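Side-chain contacts in sulfur oxidation protein soxB (Thermus thermophilus, PDB 2WDD), which hydrolyses the sulfur-sulfur bond of cysteine S-thiosulfonate in the Sox sulfur oxidation pathway, at a site that holds two manganese ions: residues 268-273 with 300-305; 379-384 with 528-533. All blocks are in the same frame, centred on the assembly; numbering follows the deposited sequence.

Contact 1 of 2, residues 268-273 with 300-305; sequences LDAALA and TWIVAG
The peptide plane joining Asp269 to Ala270 turns one face to the strand, and the CD1 methyl of Ile302 lies over that face, toward its Ala270 end. CD1 is 3.8 Å from Ala270 CA and touches Ala270 CB more loosely, at 4.1 Å. Ile302 gets there with a fully stretched chain: CG1 stands anti to the carbonyl carbon and chi2 is 177°, which sends the methyl straight out from the strand. The other flat group, the carboxylate of Asp269, plays little part in this touch; the nearest atom of that side chain, Asp269 CB, is 4.7 Å from Ile302 CD1. The carboxylate oxygens are buried but engaged at both ends, OD1 by Ser262 OG and Asn264 ND2 and OD2 by Ser284 OG, and this probably fixes the group's rotation.

One turn further along the helix, Ala273 CB rests against the Thr300 side chain, 3.8 Å from OG1. That hydroxyl is hydrogen-bonded to Ile279 O and also accepts from a water, 2.7 Å from Thr300 OG1. The same water also appears to donate to Ala273 O, but that bond is suspiciously short, so the bridge from helix to strand is less certain.

Helix 266-273 is the crossover helix between the parallel strands 257-262 and 281-284. It lies over the sheet nearly antiparallel to strand 300-304 (170°), with the short axes 9.5 Å apart at their closest. Strand 295-297 borders the patch, its Trp295 and Val297 also touching Ile302. On the opposite face of strand 300-304, Trp301 and Val303 pack on strand 323-333 of the second sheet, consistent with the alpha/beta/beta/alpha sandwich of metallophosphatases, of which these are three layers.

Contact 2 of 2, residues 379-384 with 528-533; sequences STWDQL and EVLAEY
Leu530 and Trp381 reach toward each other from opposite directions, and the meeting point is the six-membered end of the indole. Leu530 CD1 comes to 3.9 Å from Trp381 CZ2 and 4.1 Å from CH2, approaching the ring obliquely. With CG anti to the backbone N (chi1 166°), Trp381 swings its ring out along its helix until the far end reaches the neighbour. Tyr424 stacks on the indole, so the aromatic plate is held by more than the leucine. Beside it, the other branch of Leu530, CD2, lies 4.3 Å from Leu384 CD2; this looser touch is less certain, since Leu384 has two conformers.

The start of helix 380-392 is tied off by Ser379 at the N-cap: its OG accepts from Asp382 N at 2.9 Å and donates to Asp382 OD2, which it meets from above the carboxylate plane. Lys373 and Arg468 form salt bridges with Asp382.

Leu530 also touches Ala388 and Thr425, wedging between helices 380-392 and 418-425. The result is an apolar helix-helix interface, probably part of the helical packing of the C-terminal domain of the 5'-nucleotidase family.

How the contacts relate
Both contacts are buried, yet they lie on opposite sides of the chain's centre, with centres 35 Å apart and nearest atoms about 20 Å apart. They share no helix or strand. Contact 1 sets a helix on a sheet in the half that carries the manganese ions, and the Asp269 side chain is about 7 Å from those of the ligands His263 and His286. Contact 2 joins two helices away from the annotated sites. Their chemistry follows: small alanines, one isoleucine and a possible bridging water in contact 1, against a tryptophan and leucines in contact 2, where the polar groups gather at the helix start instead of between the segments.

Contact 1 of 2, residues 268-273 with 300-305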
# COMPACT_ATOMS: atom_id res chain seq x y z
N LEU A 268 5.32 10.60 -7.59
CA LEU A 268 4.49 11.53 -8.33
C LEU A 268 4.28 12.80 -7.48
O LEU A 268 4.32 13.92 -7.99
CB LEU A 268 3.17 10.89 -8.72
CG LEU A 268 2.18 11.76 -9.48
CD1 LEU A 268 2.86 12.47 -10.67
CD2 LEU A 268 1.01 10.90 -9.96
N ASP A 269 4.08 12.63 -6.18
CA ASP A 269 3.94 13.78 -5.31
C ASP A 269 5.21 14.64 -5.38
O ASP A 269 5.12 15.87 -5.36
CB ASP A 269 3.72 13.34 -3.86
CG ASP A 269 2.31 12.85 -3.61
OD1 ASP A 269 1.38 13.28 -4.33
OD2 ASP A 269 2.13 12.09 -2.63
N ALA A 270 6.38 14.00 -5.41
CA ALA A 270 7.63 14.77 -5.46
C ALA A 270 7.71 15.57 -6.76
O ALA A 270 8.19 16.71 -6.76
CB ALA A 270 8.85 13.85 -5.32
N ALA A 271 7.25 14.98 -7.85
CA ALA A 271 7.26 15.67 -9.14
C ALA A 271 6.32 16.88 -9.09
O ALA A 271 6.65 17.95 -9.59
CB ALA A 271 6.84 14.72 -10.27
N LEU A 272 5.17 16.71 -8.45
CA LEU A 272 4.21 17.80 -8.30
C LEU A 272 4.75 18.93 -7.43
O LEU A 272 4.45 20.10 -7.67
CB LEU A 272 2.89 17.29 -7.73
CG LEU A 272 2.07 16.38 -8.65
CD1 LEU A 272 0.87 15.82 -7.90
CD2 LEU A 272 1.62 17.16 -9.90
N ALA A 273 5.55 18.58 -6.43
CA ALA A 273 6.15 19.58 -5.55
C ALA A 273 7.03 20.55 -6.33
O ALA A 273 7.21 21.70 -5.94
CB ALA A 273 6.95 18.91 -4.44
N THR A 300 8.48 22.22 -0.63
CA THR A 300 7.49 21.37 0.01
C THR A 300 8.13 20.31 0.89
O THR A 300 9.16 19.75 0.53
CB THR A 300 6.66 20.66 -1.08
OG1 THR A 300 6.07 21.64 -1.94
CG2 THR A 300 5.59 19.74 -0.48
N TRP A 301 7.48 19.98 2.00
CA TRP A 301 7.89 18.85 2.84
C TRP A 301 6.96 17.68 2.46
O TRP A 301 5.76 17.89 2.28
CB TRP A 301 7.67 19.15 4.32
CG TRP A 301 8.64 20.15 4.86
CD1 TRP A 301 8.36 21.44 5.23
CD2 TRP A 301 10.04 19.96 5.07
NE1 TRP A 301 9.52 22.05 5.66
CE2 TRP A 301 10.55 21.17 5.59
CE3 TRP A 301 10.91 18.88 4.88
CZ2 TRP A 301 11.91 21.33 5.90
CZ3 TRP A 301 12.25 19.05 5.20
CH2 TRP A 301 12.73 20.26 5.70
N ILE A 302 7.50 16.47 2.43
CA ILE A 302 6.71 15.28 2.11
C ILE A 302 6.86 14.25 3.23
O ILE A 302 7.98 13.95 3.67
CB ILE A 302 7.16 14.68 0.77
CG1 ILE A 302 6.94 15.70 -0.35
CG2 ILE A 302 6.39 13.39 0.47
CD1 ILE A 302 7.43 15.23 -1.72
N VAL A 303 5.73 13.75 3.73
CA VAL A 303 5.71 12.73 4.78
C VAL A 303 4.85 11.57 4.27
O VAL A 303 3.69 11.78 3.90
CB VAL A 303 5.14 13.30 6.09
CG1 VAL A 303 4.94 12.20 7.12
CG2 VAL A 303 6.07 14.40 6.61
N ALA A 304 5.40 10.36 4.27
CA ALA A 304 4.68 9.18 3.79
C ALA A 304 3.75 8.59 4.83
O ALA A 304 4.00 8.69 6.03
CB ALA A 304 5.67 8.12 3.31
N GLY A 305 2.71 7.88 4.37
CA GLY A 305 1.71 7.30 5.27
C GLY A 305 1.85 5.85 5.71
O GLY A 305 1.00 5.35 6.46
O HOH W 1 7.25 23.14 -3.88

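Contact 2 of 2, residues 379-384 with 528-533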
# COMPACT_ATOMS: atom_id res chain seq x y z
N SER A 379 8.94 -12.61 -3.92
CA SER A 379 8.60 -12.77 -2.51
C SER A 379 8.30 -14.23 -2.18
O SER A 379 7.90 -15.01 -3.05
CB SER A 379 7.42 -11.88 -2.11
OG SER A 379 6.19 -12.51 -2.46
N THR A 380 8.46 -14.62 -0.92
CA THR A 380 8.15 -16.01 -0.56
C THR A 380 6.65 -16.26 -0.55
O THR A 380 6.22 -17.38 -0.88
CB THR A 380 8.78 -16.40 0.78
OG1 THR A 380 8.43 -15.41 1.75
CG2 THR A 380 10.30 -16.52 0.64
N TRP A 381 5.86 -15.25 -0.21
CA TRP A 381 4.41 -15.43 -0.27
C TRP A 381 3.99 -15.70 -1.72
O TRP A 381 3.22 -16.62 -1.98
CB TRP A 381 3.64 -14.20 0.25
CG TRP A 381 2.17 -14.27 -0.13
CD1 TRP A 381 1.56 -13.60 -1.15
CD2 TRP A 381 1.20 -15.21 0.37
NE1 TRP A 381 0.24 -14.01 -1.26
CE2 TRP A 381 0.01 -14.99 -0.34
CE3 TRP A 381 1.22 -16.17 1.40
CZ2 TRP A 381 -1.17 -15.72 -0.08
CZ3 TRP A 381 0.06 -16.90 1.65
CH2 TRP A 381 -1.11 -16.67 0.92
N ASP A 382 4.49 -14.91 -2.66
CA ASP A 382 4.08 -15.10 -4.05
C ASP A 382 4.56 -16.43 -4.60
O ASP A 382 3.90 -17.05 -5.45
CB ASP A 382 4.49 -13.93 -4.93
CG ASP A 382 3.76 -12.65 -4.58
OD1 ASP A 382 2.51 -12.67 -4.52
OD2 ASP A 382 4.43 -11.66 -4.25
N GLN A 383 5.71 -16.90 -4.12
CA GLN A 383 6.16 -18.21 -4.55
C GLN A 383 5.20 -19.27 -4.02
O GLN A 383 4.85 -20.21 -4.74
CB GLN A 383 7.61 -18.51 -4.13
CG GLN A 383 7.97 -19.93 -4.50
CD GLN A 383 9.43 -20.26 -4.35
OE1 GLN A 383 10.29 -19.40 -4.47
NE2 GLN A 383 9.72 -21.55 -4.13
N LEU A 384 4.75 -19.12 -2.78
CA LEU A 384 3.80 -20.08 -2.21
C LEU A 384 2.55 -20.15 -3.08
O LEU A 384 2.05 -21.24 -3.39
CB LEU A 384 3.43 -19.66 -0.78
CG LEU A 384 2.44 -20.54 -0.02
CD1 LEU A 384 2.53 -20.27 1.47
CD2 LEU A 384 1.02 -20.28 -0.52
N GLU A 528 -9.77 -19.48 -2.77
CA GLU A 528 -10.36 -20.81 -2.67
C GLU A 528 -9.29 -21.83 -3.05
O GLU A 528 -9.19 -22.90 -2.44
CB GLU A 528 -11.58 -20.95 -3.57
CG GLU A 528 -12.78 -20.17 -3.07
CD GLU A 528 -14.02 -20.33 -3.94
OE1 GLU A 528 -13.99 -21.12 -4.91
OE2 GLU A 528 -15.04 -19.66 -3.65
N VAL A 529 -8.49 -21.51 -4.07
CA VAL A 529 -7.44 -22.41 -4.51
C VAL A 529 -6.40 -22.53 -3.40
O VAL A 529 -5.95 -23.63 -3.07
CB VAL A 529 -6.80 -21.89 -5.83
CG1 VAL A 529 -5.63 -22.76 -6.26
CG2 VAL A 529 -7.85 -21.80 -6.94
N LEU A 530 -6.04 -21.40 -2.81
CA LEU A 530 -5.06 -21.41 -1.74
C LEU A 530 -5.51 -22.22 -0.54
O LEU A 530 -4.74 -22.99 0.01
CB LEU A 530 -4.73 -19.99 -1.30
CG LEU A 530 -4.01 -19.19 -2.38
CD1 LEU A 530 -3.86 -17.76 -1.94
CD2 LEU A 530 -2.64 -19.82 -2.68
N ALA A 531 -6.76 -22.03 -0.13
CA ALA A 531 -7.29 -22.75 1.02
C ALA A 531 -7.30 -24.26 0.73
O ALA A 531 -6.93 -25.04 1.59
CB ALA A 531 -8.67 -22.25 1.42
N GLU A 532 -7.67 -24.64 -0.48
CA GLU A 532 -7.68 -26.05 -0.87
C GLU A 532 -6.29 -26.67 -0.73
O GLU A 532 -6.13 -27.76 -0.19
CB GLU A 532 -8.16 -26.19 -2.32
CG GLU A 532 -9.65 -26.41 -2.45
CD GLU A 532 -10.09 -26.53 -3.90
OE1 GLU A 532 -9.24 -26.83 -4.76
OE2 GLU A 532 -11.29 -26.32 -4.16
N TYR A 533 -5.29 -25.95 -1.23
CA TYR A 533 -3.92 -26.42 -1.17
C TYR A 533 -3.43 -26.51 0.28
O TYR A 533 -2.91 -27.53 0.71
CB TYR A 533 -3.01 -25.47 -1.95
CG TYR A 533 -1.54 -25.77 -1.82
CD1 TYR A 533 -0.99 -26.91 -2.38
CD2 TYR A 533 -0.70 -24.91 -1.11
CE1 TYR A 533 0.38 -27.17 -2.29
CE2 TYR A 533 0.66 -25.17 -1.01
CZ TYR A 533 1.19 -26.30 -1.59
OH TYR A 533 2.55 -26.54 -1.49